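Local coordinates for SusD superfamily protein (Bacteroides fragilis, PDB 3L22), which probably binds glycans at the outer membrane for uptake, as other SusD-family proteins do, and binds zinc ions, at residues 285-299 and 379-391. Sequence-based numbering, arbitrary orientation.
Sequences IMSKPDYSLATDKRI and EAIYNEKRLEFIG. With EDO (1,2-ethanediol), chain B.
A buried salt-bridge network of D296, R298, E384 and E388 joins the N-terminus of helix 297-302 to the last turns of helix 374-388 in this SusD-family fold. R298 NH1 reaches E384 OE2 and E388 OE1, each at 2.8 Å. The E384 grip is end-on: NH1 and NH2 converge on OE2, which lies 1° out of the guanidinium plane, whereas E388 OE1 is tilted from it. On its other edge the guanidinium is held side-on by D296, NE to OD1 and NH2 to OD2; OD1 also accepts from R298 N, the N-cap bond. Four bonds to two carboxylates, plus that to E388, fix the rotation of the group, and R358 and R326 at E388 OE2 and R356 at E384 OE1 probably balance the gathered negative charge. L387 has its CG anti to the backbone N (chi1 177°), which carries CD2 over one guanidinium face, 3.4 Å from R298 NH2, while CD1 meets CE of M286, a selenomethionine, at 3.8 Å. I285 sets CG1 against both R386 CB and L387 CB and brings CD1 to N383 O at 3.5 Å. Over one face of the Y291 ring, N383 CB makes a CH-pi contact 3.6 Å from the centroid and 19° off the normal. One water links the Y291 hydroxyl to A380 O and E384 OE1; the latter approaches the ring edge, 3.4 Å from Y291 CE1.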
ATOM      1  N   ILE A 285      13.073 -11.986  -5.706  1.00 14.07           N
ATOM      2  CA  ILE A 285      14.109 -10.973  -5.803  1.00 13.30           C
ATOM      3  C   ILE A 285      15.412 -11.397  -5.131  1.00 14.34           C
ATOM      4  O   ILE A 285      16.503 -11.181  -5.672  1.00 14.67           O
ATOM      5  CB  ILE A 285      13.624  -9.588  -5.277  1.00 13.22           C
ATOM      6  CG1 ILE A 285      14.662  -8.474  -5.586  1.00 11.85           C
ATOM      7  CG2 ILE A 285      13.307  -9.601  -3.777  1.00 12.44           C
ATOM      8  CD1 ILE A 285      15.036  -8.357  -7.070  1.00  9.45           C
HETATM    9  N   MSE A 286      15.313 -12.026  -3.971  1.00 15.29           N
HETATM   10  CA  MSE A 286      16.518 -12.413  -3.246  1.00 16.02           C
HETATM   11  C   MSE A 286      17.149 -13.687  -3.783  1.00 15.88           C
HETATM   12  O   MSE A 286      18.132 -14.103  -3.221  1.00 16.41           O
HETATM   13  CB  MSE A 286      16.248 -12.503  -1.733  1.00 16.15           C
HETATM   14  CG  MSE A 286      15.915 -11.172  -1.131  1.00 18.21           C
HETATM   15 SE   MSE A 286      16.163 -11.303   0.809  0.75 26.26          SE
HETATM   16  CE  MSE A 286      15.490  -9.666   1.513  1.00 18.00           C
ATOM     17  N   SER A 287      16.595 -14.297  -4.839  1.00 15.15           N
ATOM     18  CA  SER A 287      17.293 -15.327  -5.589  1.00 15.18           C
ATOM     19  C   SER A 287      18.223 -14.742  -6.625  1.00 15.42           C
ATOM     20  O   SER A 287      18.964 -15.488  -7.222  1.00 16.02           O
ATOM     21  CB  SER A 287      16.304 -16.232  -6.334  1.00 15.27           C
ATOM     22  OG  SER A 287      15.743 -15.611  -7.478  1.00 14.04           O
ATOM     23  N   LYS A 288      18.143 -13.446  -6.911  1.00 14.73           N
ATOM     24  CA  LYS A 288      18.958 -12.873  -7.954  1.00 15.33           C
ATOM     25  C   LYS A 288      20.296 -12.369  -7.379  1.00 16.23           C
ATOM     26  O   LYS A 288      20.286 -11.681  -6.363  1.00 15.35           O
ATOM     27  CB  LYS A 288      18.233 -11.704  -8.615  1.00 15.04           C
ATOM     28  CG  LYS A 288      16.904 -12.102  -9.286  1.00 16.61           C
ATOM     29  CD  LYS A 288      16.261 -10.884  -9.887  1.00 20.61           C
ATOM     30  CE  LYS A 288      14.796 -11.097 -10.282  1.00 23.67           C
ATOM     31  NZ  LYS A 288      14.705 -11.431 -11.679  1.00 26.34           N
ATOM     32  N   PRO A 289      21.440 -12.676  -8.039  1.00 17.41           N
ATOM     33  CA  PRO A 289      22.690 -12.303  -7.350  0.50 17.41           C
ATOM     34  C   PRO A 289      22.941 -10.796  -7.088  1.00 17.32           C
ATOM     35  O   PRO A 289      23.446 -10.489  -5.999  1.00 17.39           O
ATOM     36  CB  PRO A 289      23.772 -12.964  -8.208  0.50 17.45           C
ATOM     37  CG  PRO A 289      23.118 -14.231  -8.688  0.50 16.92           C
ATOM     38  CD  PRO A 289      21.663 -13.830  -8.947  0.50 17.18           C
ATOM     39  N   ASP A 290      22.499  -9.877  -7.944  1.00 16.44           N
ATOM     40  CA  ASP A 290      22.632  -8.452  -7.643  1.00 16.30           C
ATOM     41  C   ASP A 290      21.708  -7.912  -6.542  1.00 14.97           C
ATOM     42  O   ASP A 290      21.869  -6.790  -6.089  1.00 13.26           O
ATOM     43  CB  ASP A 290      22.463  -7.617  -8.901  1.00 17.91           C
ATOM     44  CG  ASP A 290      23.612  -7.824  -9.922  1.00 20.85           C
ATOM     45  OD1 ASP A 290      24.520  -8.662  -9.718  1.00 22.32           O
ATOM     46  OD2 ASP A 290      23.597  -7.088 -10.930  1.00 27.08           O
ATOM     47  N   TYR A 291      20.742  -8.710  -6.112  1.00 14.04           N
ATOM     48  CA  TYR A 291      19.790  -8.310  -5.126  1.00 13.43           C
ATOM     49  C   TYR A 291      19.847  -9.266  -3.944  1.00 13.25           C
ATOM     50  O   TYR A 291      18.905  -9.379  -3.201  1.00 12.90           O
ATOM     51  CB  TYR A 291      18.400  -8.201  -5.808  1.00 13.47           C
ATOM     52  CG  TYR A 291      18.486  -7.189  -6.931  1.00 12.59           C
ATOM     53  CD1 TYR A 291      18.325  -5.845  -6.701  1.00 11.96           C
ATOM     54  CD2 TYR A 291      18.834  -7.599  -8.226  1.00 15.57           C
ATOM     55  CE1 TYR A 291      18.509  -4.915  -7.731  1.00 13.37           C
ATOM     56  CE2 TYR A 291      18.999  -6.697  -9.261  1.00 13.50           C
ATOM     57  CZ  TYR A 291      18.834  -5.349  -9.001  1.00 14.53           C
ATOM     58  OH  TYR A 291      18.997  -4.469 -10.030  1.00 16.40           O
ATOM     59  N   SER A 292      20.983  -9.957  -3.785  1.00 12.65           N
ATOM     60  CA  SER A 292      21.242 -10.750  -2.608  1.00 12.34           C
ATOM     61  C   SER A 292      22.694 -10.672  -2.189  1.00 12.63           C
ATOM     62  O   SER A 292      23.210 -11.586  -1.602  1.00 13.28           O
ATOM     63  CB  SER A 292      20.819 -12.197  -2.851  1.00 12.05           C
ATOM     64  OG  SER A 292      21.468 -12.725  -3.970  1.00 13.85           O
ATOM     65  N   LEU A 293      23.326  -9.533  -2.402  1.00 13.62           N
ATOM     66  CA  LEU A 293      24.738  -9.379  -2.086  1.00 13.90           C
ATOM     67  C   LEU A 293      24.953  -9.438  -0.568  1.00 14.37           C
ATOM     68  O   LEU A 293      24.221  -8.813   0.208  1.00 14.17           O
ATOM     69  CB  LEU A 293      25.234  -8.046  -2.637  1.00 14.51           C
ATOM     70  CG  LEU A 293      25.229  -7.896  -4.152  1.00 14.66           C
ATOM     71  CD1 LEU A 293      25.370  -6.392  -4.517  1.00 12.51           C
ATOM     72  CD2 LEU A 293      26.309  -8.790  -4.793  1.00 12.37           C
ATOM     73  N   ALA A 294      25.939 -10.213  -0.147  1.00 14.83           N
ATOM     74  CA  ALA A 294      26.200 -10.458   1.257  1.00 14.51           C
ATOM     75  C   ALA A 294      26.465  -9.153   2.038  1.00 14.90           C
ATOM     76  O   ALA A 294      26.176  -9.075   3.244  1.00 15.24           O
ATOM     77  CB  ALA A 294      27.428 -11.498   1.423  1.00 13.39           C
ATOM     78  N   THR A 295      27.001  -8.128   1.374  1.00 14.33           N
ATOM     79  CA  THR A 295      27.285  -6.868   2.047  1.00 14.54           C
ATOM     80  C   THR A 295      26.192  -5.802   1.826  1.00 14.18           C
ATOM     81  O   THR A 295      26.374  -4.659   2.225  1.00 14.39           O
ATOM     82  CB  THR A 295      28.597  -6.282   1.555  1.00 14.26           C
ATOM     83  OG1 THR A 295      28.496  -6.172   0.143  1.00 17.00           O
ATOM     84  CG2 THR A 295      29.820  -7.185   1.915  1.00 12.61           C
ATOM     85  N   ASP A 296      25.081  -6.146   1.165  1.00 13.48           N
ATOM     86  CA  ASP A 296      23.930  -5.239   1.044  1.00 12.60           C
ATOM     87  C   ASP A 296      23.317  -5.099   2.438  1.00 12.10           C
ATOM     88  O   ASP A 296      23.020  -6.095   3.074  1.00 11.91           O
ATOM     89  CB  ASP A 296      22.930  -5.843   0.037  1.00 13.02           C
ATOM     90  CG  ASP A 296      21.719  -4.949  -0.301  1.00 13.59           C
ATOM     91  OD1 ASP A 296      21.116  -4.304   0.586  1.00 16.30           O
ATOM     92  OD2 ASP A 296      21.278  -5.002  -1.492  1.00 14.05           O
ATOM     93  N   LYS A 297      23.090  -3.874   2.894  1.00 12.02           N
ATOM     94  CA  LYS A 297      22.487  -3.631   4.235  1.00 12.70           C
ATOM     95  C   LYS A 297      21.158  -4.323   4.470  1.00 12.92           C
ATOM     96  O   LYS A 297      20.887  -4.748   5.579  1.00 13.57           O
ATOM     97  CB  LYS A 297      22.323  -2.128   4.490  1.00 12.89           C
ATOM     98  CG  LYS A 297      23.653  -1.377   4.636  1.00 14.19           C
ATOM     99  CD  LYS A 297      23.406   0.100   5.025  1.00 15.47           C
ATOM    100  CE  LYS A 297      24.645   0.976   4.883  1.00 14.08           C
ATOM    101  NZ  LYS A 297      24.253   2.447   4.815  1.00 15.76           N
ATOM    102  N   ARG A 298      20.336  -4.428   3.419  1.00 13.65           N
ATOM    103  CA  ARG A 298      19.040  -5.036   3.482  1.00 13.81           C
ATOM    104  C   ARG A 298      19.126  -6.564   3.625  1.00 14.20           C
ATOM    105  O   ARG A 298      18.309  -7.170   4.316  1.00 14.21           O
ATOM    106  CB  ARG A 298      18.248  -4.646   2.256  1.00 14.16           C
ATOM    107  CG  ARG A 298      18.036  -3.129   2.146  1.00 14.21           C
ATOM    108  CD  ARG A 298      17.635  -2.675   0.771  1.00 14.18           C
ATOM    109  NE  ARG A 298      18.695  -2.928  -0.208  1.00 12.84           N
ATOM    110  CZ  ARG A 298      18.706  -2.428  -1.438  1.00 12.77           C
ATOM    111  NH1 ARG A 298      17.717  -1.645  -1.875  1.00 12.24           N
ATOM    112  NH2 ARG A 298      19.702  -2.741  -2.265  1.00 12.39           N
ATOM    113  N   ILE A 299      20.137  -7.158   2.996  1.00 13.68           N
ATOM    114  CA  ILE A 299      20.420  -8.581   3.101  1.00 13.88           C
ATOM    115  C   ILE A 299      20.939  -8.881   4.524  1.00 13.63           C
ATOM    116  O   ILE A 299      20.389  -9.749   5.202  1.00 11.58           O
ATOM    117  CB  ILE A 299      21.399  -9.046   1.980  1.00 14.35           C
ATOM    118  CG1 ILE A 299      20.761  -8.817   0.585  1.00 16.21           C
ATOM    119  CG2 ILE A 299      21.872 -10.514   2.184  1.00 13.85           C
ATOM    120  CD1 ILE A 299      19.394  -9.395   0.356  1.00 19.14           C
ATOM    121  N   GLU A 379      14.308  -2.595 -15.702  1.00 14.03           N
ATOM    122  CA  GLU A 379      14.403  -3.802 -14.893  1.00 15.71           C
ATOM    123  C   GLU A 379      15.208  -3.570 -13.612  1.00 14.95           C
ATOM    124  O   GLU A 379      14.852  -4.090 -12.569  1.00 13.99           O
ATOM    125  CB  GLU A 379      15.022  -4.921 -15.700  1.00 17.34           C
ATOM    126  CG  GLU A 379      15.102  -6.241 -14.945  1.00 24.85           C
ATOM    127  CD  GLU A 379      15.190  -7.495 -15.877  1.00 34.79           C
ATOM    128  OE1 GLU A 379      14.497  -7.513 -16.960  1.00 38.85           O
ATOM    129  OE2 GLU A 379      15.980  -8.427 -15.503  1.00 34.69           O
ATOM    130  N   ALA A 380      16.277  -2.775 -13.686  1.00 13.67           N
ATOM    131  CA  ALA A 380      17.043  -2.456 -12.478  1.00 13.49           C
ATOM    132  C   ALA A 380      16.191  -1.675 -11.476  1.00 13.17           C
ATOM    133  O   ALA A 380      16.310  -1.867 -10.276  1.00 14.20           O
ATOM    134  CB  ALA A 380      18.319  -1.654 -12.827  1.00 11.57           C
ATOM    135  N   ILE A 381      15.340  -0.790 -11.972  1.00 12.93           N
ATOM    136  CA  ILE A 381      14.442  -0.036 -11.089  1.00 12.99           C
ATOM    137  C   ILE A 381      13.391  -0.967 -10.470  1.00 13.57           C
ATOM    138  O   ILE A 381      13.183  -0.931  -9.243  1.00 13.20           O
ATOM    139  CB  ILE A 381      13.763   1.148 -11.832  1.00 13.07           C
ATOM    140  CG1 ILE A 381      14.824   2.190 -12.244  1.00 12.71           C
ATOM    141  CG2 ILE A 381      12.631   1.771 -10.935  1.00 12.07           C
ATOM    142  CD1 ILE A 381      14.390   3.172 -13.352  1.00  8.17           C
ATOM    143  N   TYR A 382      12.782  -1.840 -11.291  1.00 13.09           N
ATOM    144  CA  TYR A 382      11.805  -2.800 -10.763  1.00 12.77           C
ATOM    145  C   TYR A 382      12.398  -3.723  -9.694  1.00 13.36           C
ATOM    146  O   TYR A 382      11.773  -3.945  -8.664  1.00 11.60           O
ATOM    147  CB  TYR A 382      11.189  -3.661 -11.858  1.00 12.37           C
ATOM    148  CG  TYR A 382      10.524  -2.915 -13.004  1.00 11.58           C
ATOM    149  CD1 TYR A 382      10.017  -1.635 -12.852  1.00 13.33           C
ATOM    150  CD2 TYR A 382      10.414  -3.508 -14.258  1.00 14.63           C
ATOM    151  CE1 TYR A 382       9.421  -0.949 -13.942  1.00 10.75           C
ATOM    152  CE2 TYR A 382       9.782  -2.828 -15.359  1.00 12.83           C
ATOM    153  CZ  TYR A 382       9.319  -1.556 -15.169  1.00 12.00           C
ATOM    154  OH  TYR A 382       8.736  -0.880 -16.207  1.00 12.50           O
ATOM    155  N   ASN A 383      13.618  -4.223  -9.953  1.00 13.21           N
ATOM    156  CA  ASN A 383      14.292  -5.099  -9.013  1.00 13.34           C
ATOM    157  C   ASN A 383      14.684  -4.385  -7.716  1.00 13.08           C
ATOM    158  O   ASN A 383      14.520  -4.944  -6.651  1.00 11.98           O
ATOM    159  CB  ASN A 383      15.533  -5.732  -9.639  1.00 12.44           C
ATOM    160  CG  ASN A 383      15.196  -6.853 -10.599  1.00 15.06           C
ATOM    161  OD1 ASN A 383      14.153  -7.501 -10.477  1.00 17.45           O
ATOM    162  ND2 ASN A 383      16.075  -7.083 -11.562  1.00 15.66           N
ATOM    163  N   GLU A 384      15.174  -3.159  -7.815  1.00 13.07           N
ATOM    164  CA  GLU A 384      15.487  -2.384  -6.616  1.00 13.54           C
ATOM    165  C   GLU A 384      14.251  -2.172  -5.729  1.00 13.94           C
ATOM    166  O   GLU A 384      14.310  -2.294  -4.506  1.00 13.38           O
ATOM    167  CB  GLU A 384      16.123  -1.039  -6.983  1.00 12.95           C
ATOM    168  CG  GLU A 384      16.984  -0.432  -5.852  1.00 13.73           C
ATOM    169  CD  GLU A 384      18.283  -1.202  -5.584  1.00 14.50           C
ATOM    170  OE1 GLU A 384      18.902  -1.759  -6.534  1.00 15.81           O
ATOM    171  OE2 GLU A 384      18.718  -1.195  -4.419  1.00 15.55           O
ATOM    172  N   LYS A 385      13.131  -1.876  -6.368  1.00 14.50           N
ATOM    173  CA  LYS A 385      11.853  -1.687  -5.691  1.00 14.32           C
ATOM    174  C   LYS A 385      11.416  -3.010  -5.011  1.00 13.30           C
ATOM    175  O   LYS A 385      10.949  -3.004  -3.888  1.00 12.47           O
ATOM    176  CB  LYS A 385      10.821  -1.213  -6.718  1.00 14.53           C
ATOM    177  CG  LYS A 385       9.440  -0.857  -6.168  1.00 16.73           C
ATOM    178  CD  LYS A 385       9.350   0.581  -5.747  1.00 19.44           C
ATOM    179  CE  LYS A 385       7.917   0.983  -5.329  1.00 18.65           C
ATOM    180  NZ  LYS A 385       7.028   0.987  -6.511  1.00 21.46           N
ATOM    181  N   ARG A 386      11.647  -4.146  -5.669  1.00 12.66           N
ATOM    182  CA  ARG A 386      11.318  -5.453  -5.102  1.00 12.26           C
ATOM    183  C   ARG A 386      12.103  -5.740  -3.812  1.00 12.75           C
ATOM    184  O   ARG A 386      11.529  -6.228  -2.807  1.00 12.92           O
ATOM    185  CB  ARG A 386      11.559  -6.549  -6.151  1.00 12.99           C
ATOM    186  CG  ARG A 386      10.540  -6.543  -7.273  1.00 13.23           C
ATOM    187  CD  ARG A 386      10.896  -7.524  -8.379  1.00 12.61           C
ATOM    188  NE  ARG A 386      10.718  -8.900  -7.933  1.00 14.34           N
ATOM    189  CZ  ARG A 386      10.900  -9.974  -8.691  1.00 13.71           C
ATOM    190  NH1 ARG A 386      11.306  -9.867  -9.960  1.00 15.52           N
ATOM    191  NH2 ARG A 386      10.712 -11.176  -8.170  1.00 13.37           N
ATOM    192  N   LEU A 387      13.386  -5.406  -3.822  1.00 12.30           N
ATOM    193  CA  LEU A 387      14.248  -5.627  -2.652  1.00 12.90           C
ATOM    194  C   LEU A 387      13.996  -4.581  -1.565  1.00 12.65           C
ATOM    195  O   LEU A 387      13.803  -4.920  -0.404  1.00 13.10           O
ATOM    196  CB  LEU A 387      15.736  -5.668  -3.050  1.00 12.20           C
ATOM    197  CG  LEU A 387      16.774  -5.829  -1.924  1.00 13.15           C
ATOM    198  CD1 LEU A 387      16.520  -7.130  -1.141  1.00 10.65           C
ATOM    199  CD2 LEU A 387      18.209  -5.799  -2.453  1.00  9.46           C
ATOM    200  N   GLU A 388      13.967  -3.322  -1.941  1.00 12.10           N
ATOM    201  CA  GLU A 388      13.674  -2.279  -0.965  1.00 12.41           C
ATOM    202  C   GLU A 388      12.336  -2.501  -0.239  1.00 12.90           C
ATOM    203  O   GLU A 388      12.290  -2.249   0.952  1.00 13.30           O
ATOM    204  CB  GLU A 388      13.700  -0.905  -1.622  1.00 12.35           C
ATOM    205  CG  GLU A 388      13.699   0.309  -0.665  1.00 12.48           C
ATOM    206  CD  GLU A 388      15.004   0.529   0.089  1.00 14.90           C
ATOM    207  OE1 GLU A 388      16.110   0.216  -0.435  1.00 13.88           O
ATOM    208  OE2 GLU A 388      14.909   1.034   1.228  1.00 13.97           O
ATOM    209  N   PHE A 389      11.282  -2.956  -0.946  1.00 12.51           N
ATOM    210  CA  PHE A 389       9.933  -3.041  -0.402  1.00 12.86           C
ATOM    211  C   PHE A 389       9.394  -4.444  -0.177  1.00 13.05           C
ATOM    212  O   PHE A 389       8.187  -4.653   0.007  1.00 12.88           O
ATOM    213  CB  PHE A 389       8.998  -2.126  -1.219  1.00 13.29           C
ATOM    214  CG  PHE A 389       9.359  -0.717  -1.040  1.00 13.79           C
ATOM    215  CD1 PHE A 389       9.069  -0.082   0.163  1.00 15.02           C
ATOM    216  CD2 PHE A 389      10.124  -0.051  -1.979  1.00 15.68           C
ATOM    217  CE1 PHE A 389       9.475   1.229   0.376  1.00 17.15           C
ATOM    218  CE2 PHE A 389      10.534   1.237  -1.759  1.00 14.14           C
ATOM    219  CZ  PHE A 389      10.227   1.862  -0.571  1.00 14.79           C
ATOM    220  N   ILE A 390      10.308  -5.408  -0.085  1.00 13.12           N
ATOM    221  CA  ILE A 390       9.938  -6.753   0.295  1.00 12.85           C
ATOM    222  C   ILE A 390       9.229  -6.694   1.642  1.00 13.50           C
ATOM    223  O   ILE A 390       9.721  -6.094   2.603  1.00 12.99           O
ATOM    224  CB  ILE A 390      11.149  -7.736   0.285  1.00 12.80           C
ATOM    225  CG1 ILE A 390      10.664  -9.192   0.445  1.00 14.07           C
ATOM    226  CG2 ILE A 390      12.233  -7.391   1.346  1.00 10.79           C
ATOM    227  CD1 ILE A 390      11.761 -10.279   0.082  1.00 11.88           C
ATOM    228  N   GLY A 391       8.042  -7.296   1.695  1.00 14.44           N
ATOM    229  CA  GLY A 391       7.228  -7.280   2.912  1.00 14.39           C
ATOM    230  C   GLY A 391       6.476  -6.001   3.239  1.00 14.42           C
ATOM    231  O   GLY A 391       5.905  -5.883   4.355  1.00 14.93           O
TER
HETATM  232  C1  EDO B  22       4.035   2.150  -6.162  1.00 47.55           C
HETATM  233  O1  EDO B  22       5.073   2.109  -5.207  1.00 41.30           O
HETATM  234  C2  EDO B  22       2.926   1.119  -5.894  1.00 48.39           C
HETATM  235  O2  EDO B  22       2.065   1.222  -7.071  1.00 48.88           O
HETATM  236  O   HOH W   1      11.968 -12.091 -11.718  1.00 15.48           O
HETATM  237  O   HOH W   2      15.984  -9.582 -13.339  1.00 26.79           O
HETATM  238  O   HOH W   3      18.817  -1.893  -9.210  1.00 14.50           O
HETATM  239  O   HOH W   4      18.680  -5.477 -12.513  1.00 15.88           O